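Local coordinates for protein SusD homolog (Bacteroides thetaiotaomicron VPI-5482, PDB 3IHV) that probably binds glycans at the outer membrane of the bacterium, helping to capture them for uptake, at residues 39-42 with 43-47; 471-475 with 476-480. All coordinates share one frame; numbering follows the deposited sequence.

Contact 1 of 2, residues 39-42 with 43-47; sequences YYLS and ILFNL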
loop_
_atom_site.group_PDB
_atom_site.type_symbol
_atom_site.label_atom_id
_atom_site.label_comp_id
_atom_site.label_asym_id
_atom_site.label_seq_id
_atom_site.Cartn_x
_atom_site.Cartn_y
_atom_site.Cartn_z
ATOM N N TYR A 39 3.010 9.736 -2.004
ATOM C CA TYR A 39 3.619 9.927 -0.676
ATOM C C TYR A 39 2.742 9.579 0.501
ATOM O O TYR A 39 3.111 8.726 1.311
ATOM C CB TYR A 39 4.125 11.378 -0.594
ATOM C CG TYR A 39 4.772 11.827 0.691
ATOM C CD1 TYR A 39 5.554 10.977 1.447
ATOM C CD2 TYR A 39 4.738 13.158 1.043
ATOM C CE1 TYR A 39 6.182 11.424 2.621
ATOM C CE2 TYR A 39 5.368 13.616 2.213
ATOM C CZ TYR A 39 6.053 12.726 3.000
ATOM O OH TYR A 39 6.669 13.189 4.125
ATOM N N TYR A 40 1.557 10.175 0.644
ATOM C CA TYR A 40 0.837 9.941 1.895
ATOM C C TYR A 40 0.272 8.533 2.077
ATOM O O TYR A 40 0.478 7.894 3.113
ATOM C CB TYR A 40 -0.271 10.982 2.150
ATOM C CG TYR A 40 0.126 12.453 2.110
ATOM C CD1 TYR A 40 1.433 12.877 2.151
ATOM C CD2 TYR A 40 -0.860 13.423 2.148
ATOM C CE1 TYR A 40 1.742 14.246 2.130
ATOM C CE2 TYR A 40 -0.576 14.743 2.087
ATOM C CZ TYR A 40 0.728 15.168 2.086
ATOM O OH TYR A 40 1.019 16.501 2.036
ATOM N N LEU A 41 -0.479 8.050 1.104
ATOM C CA LEU A 41 -1.075 6.723 1.208
ATOM C C LEU A 41 -0.088 5.582 0.966
ATOM O O LEU A 41 -0.408 4.434 1.294
ATOM C CB LEU A 41 -2.245 6.561 0.233
ATOM C CG LEU A 41 -3.498 7.378 0.540
ATOM C CD1 LEU A 41 -4.552 7.120 -0.587
ATOM C CD2 LEU A 41 -4.105 7.090 1.928
ATOM N N SER A 42 1.032 5.885 0.299
ATOM C CA SER A 42 2.058 4.876 0.063
ATOM C C SER A 42 2.996 4.789 1.254
ATOM O O SER A 42 3.224 3.689 1.821
ATOM C CB SER A 42 2.837 5.200 -1.183
ATOM O OG SER A 42 3.292 6.564 -1.157
ATOM N N ILE A 43 3.483 5.941 1.692
ATOM C CA ILE A 43 4.550 5.947 2.692
ATOM C C ILE A 43 4.200 6.540 4.046
ATOM O O ILE A 43 4.261 5.851 5.048
ATOM C CB ILE A 43 5.786 6.733 2.125
ATOM C CG1 ILE A 43 6.330 6.075 0.851
ATOM C CG2 ILE A 43 6.896 6.907 3.200
ATOM C CD1 ILE A 43 7.330 6.971 0.081
ATOM N N LEU A 44 3.767 7.786 4.044
ATOM C CA LEU A 44 3.703 8.573 5.273
ATOM C C LEU A 44 2.711 8.088 6.299
ATOM O O LEU A 44 3.014 8.119 7.482
ATOM C CB LEU A 44 3.436 10.068 4.973
ATOM C CG LEU A 44 3.592 11.082 6.101
ATOM C CD1 LEU A 44 5.046 11.116 6.670
ATOM C CD2 LEU A 44 3.125 12.481 5.608
ATOM N N PHE A 45 1.547 7.638 5.857
ATOM C CA PHE A 45 0.496 7.247 6.791
ATOM C C PHE A 45 0.607 5.801 7.244
ATOM O O PHE A 45 -0.276 5.336 7.977
ATOM C CB PHE A 45 -0.896 7.425 6.166
ATOM C CG PHE A 45 -1.255 8.850 5.768
ATOM C CD1 PHE A 45 -0.503 9.969 6.153
ATOM C CD2 PHE A 45 -2.476 9.080 5.147
ATOM C CE1 PHE A 45 -0.920 11.247 5.798
ATOM C CE2 PHE A 45 -2.867 10.365 4.821
ATOM C CZ PHE A 45 -2.070 11.433 5.147
ATOM N N ASN A 46 1.674 5.107 6.855
ATOM C CA ASN A 46 1.819 3.682 7.123
ATOM C C ASN A 46 2.973 3.362 8.053
ATOM O O ASN A 46 3.378 2.214 8.147
ATOM C CB ASN A 46 2.030 2.987 5.782
ATOM C CG ASN A 46 0.832 3.164 4.863
ATOM O OD1 ASN A 46 -0.285 3.127 5.326
ATOM N ND2 ASN A 46 1.068 3.341 3.554
ATOM N N LEU A 47 3.509 4.380 8.696
ATOM C CA LEU A 47 4.632 4.195 9.594
ATOM C C LEU A 47 4.219 4.005 11.031
ATOM O O LEU A 47 3.064 4.254 11.431
ATOM C CB LEU A 47 5.574 5.384 9.448
ATOM C CG LEU A 47 6.286 5.467 8.112
ATOM C CD1 LEU A 47 6.857 6.876 7.949
ATOM C CD2 LEU A 47 7.391 4.404 7.989
#

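Contact 2 of 2, residues 471-475 with 476-480; sequences QDLIR and WGIYY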
loop_
_atom_site.group_PDB
_atom_site.type_symbol
_atom_site.label_atom_id
_atom_site.label_comp_id
_atom_site.label_asym_id
_atom_site.label_seq_id
_atom_site.Cartn_x
_atom_site.Cartn_y
_atom_site.Cartn_z
ATOM N N GLN A 471 -2.297 -1.003 8.709
ATOM C CA GLN A 471 -3.722 -1.352 8.549
ATOM C C GLN A 471 -4.033 -2.803 8.909
ATOM O O GLN A 471 -5.141 -3.089 9.360
ATOM C CB GLN A 471 -4.226 -1.007 7.151
ATOM C CG GLN A 471 -4.189 0.455 6.832
ATOM C CD GLN A 471 -5.079 1.275 7.726
ATOM O OE1 GLN A 471 -4.646 2.301 8.269
ATOM N NE2 GLN A 471 -6.292 0.784 7.967
ATOM N N ASP A 472 -3.057 -3.698 8.727
ATOM C CA ASP A 472 -3.197 -5.096 9.133
ATOM C C ASP A 472 -3.309 -5.149 10.655
ATOM O O ASP A 472 -4.233 -5.738 11.165
ATOM C CB ASP A 472 -2.014 -5.946 8.650
ATOM C CG ASP A 472 -2.126 -6.369 7.157
ATOM O OD1 ASP A 472 -3.237 -6.359 6.602
ATOM O OD2 ASP A 472 -1.087 -6.712 6.553
ATOM N N LEU A 473 -2.356 -4.509 11.366
ATOM C CA LEU A 473 -2.411 -4.490 12.835
ATOM C C LEU A 473 -3.757 -3.953 13.338
ATOM O O LEU A 473 -4.377 -4.503 14.269
ATOM C CB LEU A 473 -1.237 -3.666 13.407
ATOM C CG LEU A 473 0.178 -4.228 13.203
ATOM C CD1 LEU A 473 1.256 -3.231 13.713
ATOM C CD2 LEU A 473 0.361 -5.602 13.863
ATOM N N ILE A 474 -4.245 -2.920 12.662
ATOM C CA ILE A 474 -5.526 -2.322 12.985
ATOM C C ILE A 474 -6.681 -3.305 12.749
ATOM O O ILE A 474 -7.481 -3.528 13.646
ATOM C CB ILE A 474 -5.743 -0.966 12.232
ATOM C CG1 ILE A 474 -4.794 0.081 12.808
ATOM C CG2 ILE A 474 -7.197 -0.496 12.402
ATOM C CD1 ILE A 474 -4.694 1.377 12.058
ATOM N N ARG A 475 -6.762 -3.935 11.575
ATOM C CA ARG A 475 -7.877 -4.850 11.342
ATOM C C ARG A 475 -7.803 -6.091 12.255
ATOM O O ARG A 475 -8.830 -6.714 12.577
ATOM C CB ARG A 475 -7.977 -5.214 9.862
ATOM C CG ARG A 475 -6.852 -6.112 9.354
ATOM C CD ARG A 475 -6.977 -6.341 7.849
ATOM N NE ARG A 475 -5.866 -7.148 7.343
ATOM C CZ ARG A 475 -5.840 -8.472 7.326
ATOM N NH1 ARG A 475 -6.874 -9.160 7.729
ATOM N NH2 ARG A 475 -4.786 -9.103 6.856
ATOM N N TRP A 476 -6.583 -6.425 12.703
ATOM C CA TRP A 476 -6.406 -7.496 13.665
ATOM C C TRP A 476 -6.731 -7.086 15.095
ATOM O O TRP A 476 -6.788 -7.944 15.951
ATOM C CB TRP A 476 -4.984 -8.069 13.619
ATOM C CG TRP A 476 -4.609 -8.722 12.294
ATOM C CD1 TRP A 476 -5.455 -9.359 11.446
ATOM C CD2 TRP A 476 -3.315 -8.759 11.677
ATOM N NE1 TRP A 476 -4.781 -9.804 10.351
ATOM C CE2 TRP A 476 -3.449 -9.478 10.486
ATOM C CE3 TRP A 476 -2.046 -8.329 12.062
ATOM C CZ2 TRP A 476 -2.392 -9.695 9.625
ATOM C CZ3 TRP A 476 -0.972 -8.554 11.197
ATOM C CH2 TRP A 476 -1.153 -9.232 9.998
ATOM N N GLY A 477 -6.900 -5.782 15.344
ATOM C CA GLY A 477 -7.241 -5.249 16.643
ATOM C C GLY A 477 -6.059 -5.224 17.598
ATOM O O GLY A 477 -6.232 -5.164 18.793
ATOM N N ILE A 478 -4.838 -5.216 17.060
ATOM C CA ILE A 478 -3.638 -5.255 17.908
ATOM C C ILE A 478 -2.658 -4.089 17.709
ATOM O O ILE A 478 -1.499 -4.208 18.073
ATOM C CB ILE A 478 -2.904 -6.630 17.728
ATOM C CG1 ILE A 478 -2.388 -6.869 16.293
ATOM C CG2 ILE A 478 -3.811 -7.755 18.188
ATOM C CD1 ILE A 478 -1.524 -8.141 16.137
ATOM N N TYR A 479 -3.119 -2.971 17.157
ATOM C CA TYR A 479 -2.190 -1.889 16.828
ATOM C C TYR A 479 -1.529 -1.324 18.080
ATOM O O TYR A 479 -0.301 -1.358 18.214
ATOM C CB TYR A 479 -2.869 -0.794 16.005
ATOM C CG TYR A 479 -1.925 0.291 15.677
ATOM C CD1 TYR A 479 -0.750 0.009 15.021
ATOM C CD2 TYR A 479 -2.172 1.624 16.044
ATOM C CE1 TYR A 479 0.180 1.027 14.704
ATOM C CE2 TYR A 479 -1.255 2.621 15.750
ATOM C CZ TYR A 479 -0.087 2.310 15.065
ATOM O OH TYR A 479 0.865 3.257 14.792
ATOM N N TYR A 480 -2.334 -0.862 19.027
ATOM C CA TYR A 480 -1.755 -0.353 20.276
ATOM C C TYR A 480 -0.906 -1.411 20.994
ATOM O O TYR A 480 0.190 -1.107 21.437
ATOM C CB TYR A 480 -2.848 0.148 21.201
ATOM C CG TYR A 480 -2.351 0.655 22.531
ATOM C CD1 TYR A 480 -1.807 1.941 22.667
ATOM C CD2 TYR A 480 -2.449 -0.127 23.667
ATOM C CE1 TYR A 480 -1.342 2.401 23.908
ATOM C CE2 TYR A 480 -2.002 0.326 24.887
ATOM C CZ TYR A 480 -1.444 1.584 25.016
ATOM O OH TYR A 480 -1.001 1.986 26.260
#

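Contact 1 of 2, residues 39-42 with 43-47
Tyr39, at the N-cap of the short helix 40-44, meets the far end of that helix through both its carbonyl and its ring. Tyr39 O accepts from Ile43 N at 2.8 Å and from Leu44 N at 3.0 Å, the two donors arriving from opposite faces of the carbonyl plane. With CG anti to the backbone N (chi1 179°), the ring crosses the Leu44 side chain at a slant: its CE1 lies near Leu44 CB, and its OH reaches Leu44 CD1 at 3.7 Å. Ile43 CB sits at the ring's edge.

Tyr40 carries the next layer. Its CB stands over one face of the Phe45 ring, a CH-pi contact 3.7 Å from the ring centroid, while the two rings, 28° from parallel, are slid so far apart that they barely overlap. Tyr40 O takes Phe45 N at 3.0 Å, and Tyr40 CD1 packs on Leu44 CD2. Leu41 adds its CD2 branch against Phe45 CD2. Were Phe45 replaced by alanine, Tyr40 CB and Leu41 CD2 would probably lose their aromatic partner, and a gap is likely to open beside Thr80 and Phe516.

Beyond, Asn46 ND2 bonds to Leu41 O at 2.9 Å, from above that carbonyl's plane, and weakly to Ser42 O; Arg134 holds its OD1. The backbone bonds to Tyr39 O from Leu44 N and to Tyr40 O from Phe45 N, each from residue i+5 to i, are characteristic of a pi-type helical turn.

Contact 2 of 2, residues 471-475 with 476-480
Trp476 folds back over the last turn of helix 469-475, and its side chain can be followed outward from the backbone. CB lies 3.5 Å from Asp472 O, the carbonyl that also accepts Trp476 N at 2.9 Å. From there chi1 of -63° sets CG anti to the carbonyl carbon and carries the indole back along the helix, so that Asp472 O lies under one ring face, 3.2 Å from both CG and CD2 of Trp476. Farther out, the six-membered ring rests on Asp472 CB in a CH-pi contact, with CH2 of Trp476 3.7 Å from that carbon.

At the pyrrole side, NE1 stands over one face of the Arg475 guanidinium, whose plane is turned 59° from the indole; the N-H itself bonds to Glu406. Arg475 is steadied by Asp472 OD1, which takes NE at 2.8 Å and NH2 from the same face of the carboxylate, while Arg459 pairs with OD2.

Leu473 CD2 touches both Trp476 CE3 and Ile478 CG1, while farther round the turn Ile474 CG1 packs on Tyr479 CB. Leu473 O accepts Ile478 N at 2.9 Å, Ile474 O accepts Gly477 N, and Gly477 has positive phi (76°): a Schellman motif ending one helix just before helix 479-493 begins.

Overall arrangement
Together the two contacts illustrate how short helical ends are finished locally: contact 1 closes helix 40-44 with a pi-type turn and an asparagine, contact 2 closes helix 469-475 with a glycine. Although they are far apart in sequence, their centres are about 16 Å apart, and they touch where Leu47 O comes within 4.1 Å of Tyr479 OH, a packing contact. Bonds to residues just beside each contact add to this: Arg470, next to 471-475, bonds to Leu47 O, and Tyr479 OH bonds to Gly48 O, next to 43-47. Arg134 of helix 107-135 touches both Phe45 and Gln471. Neither contact supplies a residue to the sodium sites; the side chain of Ser42 is about 13 Å from a bound sodium ion.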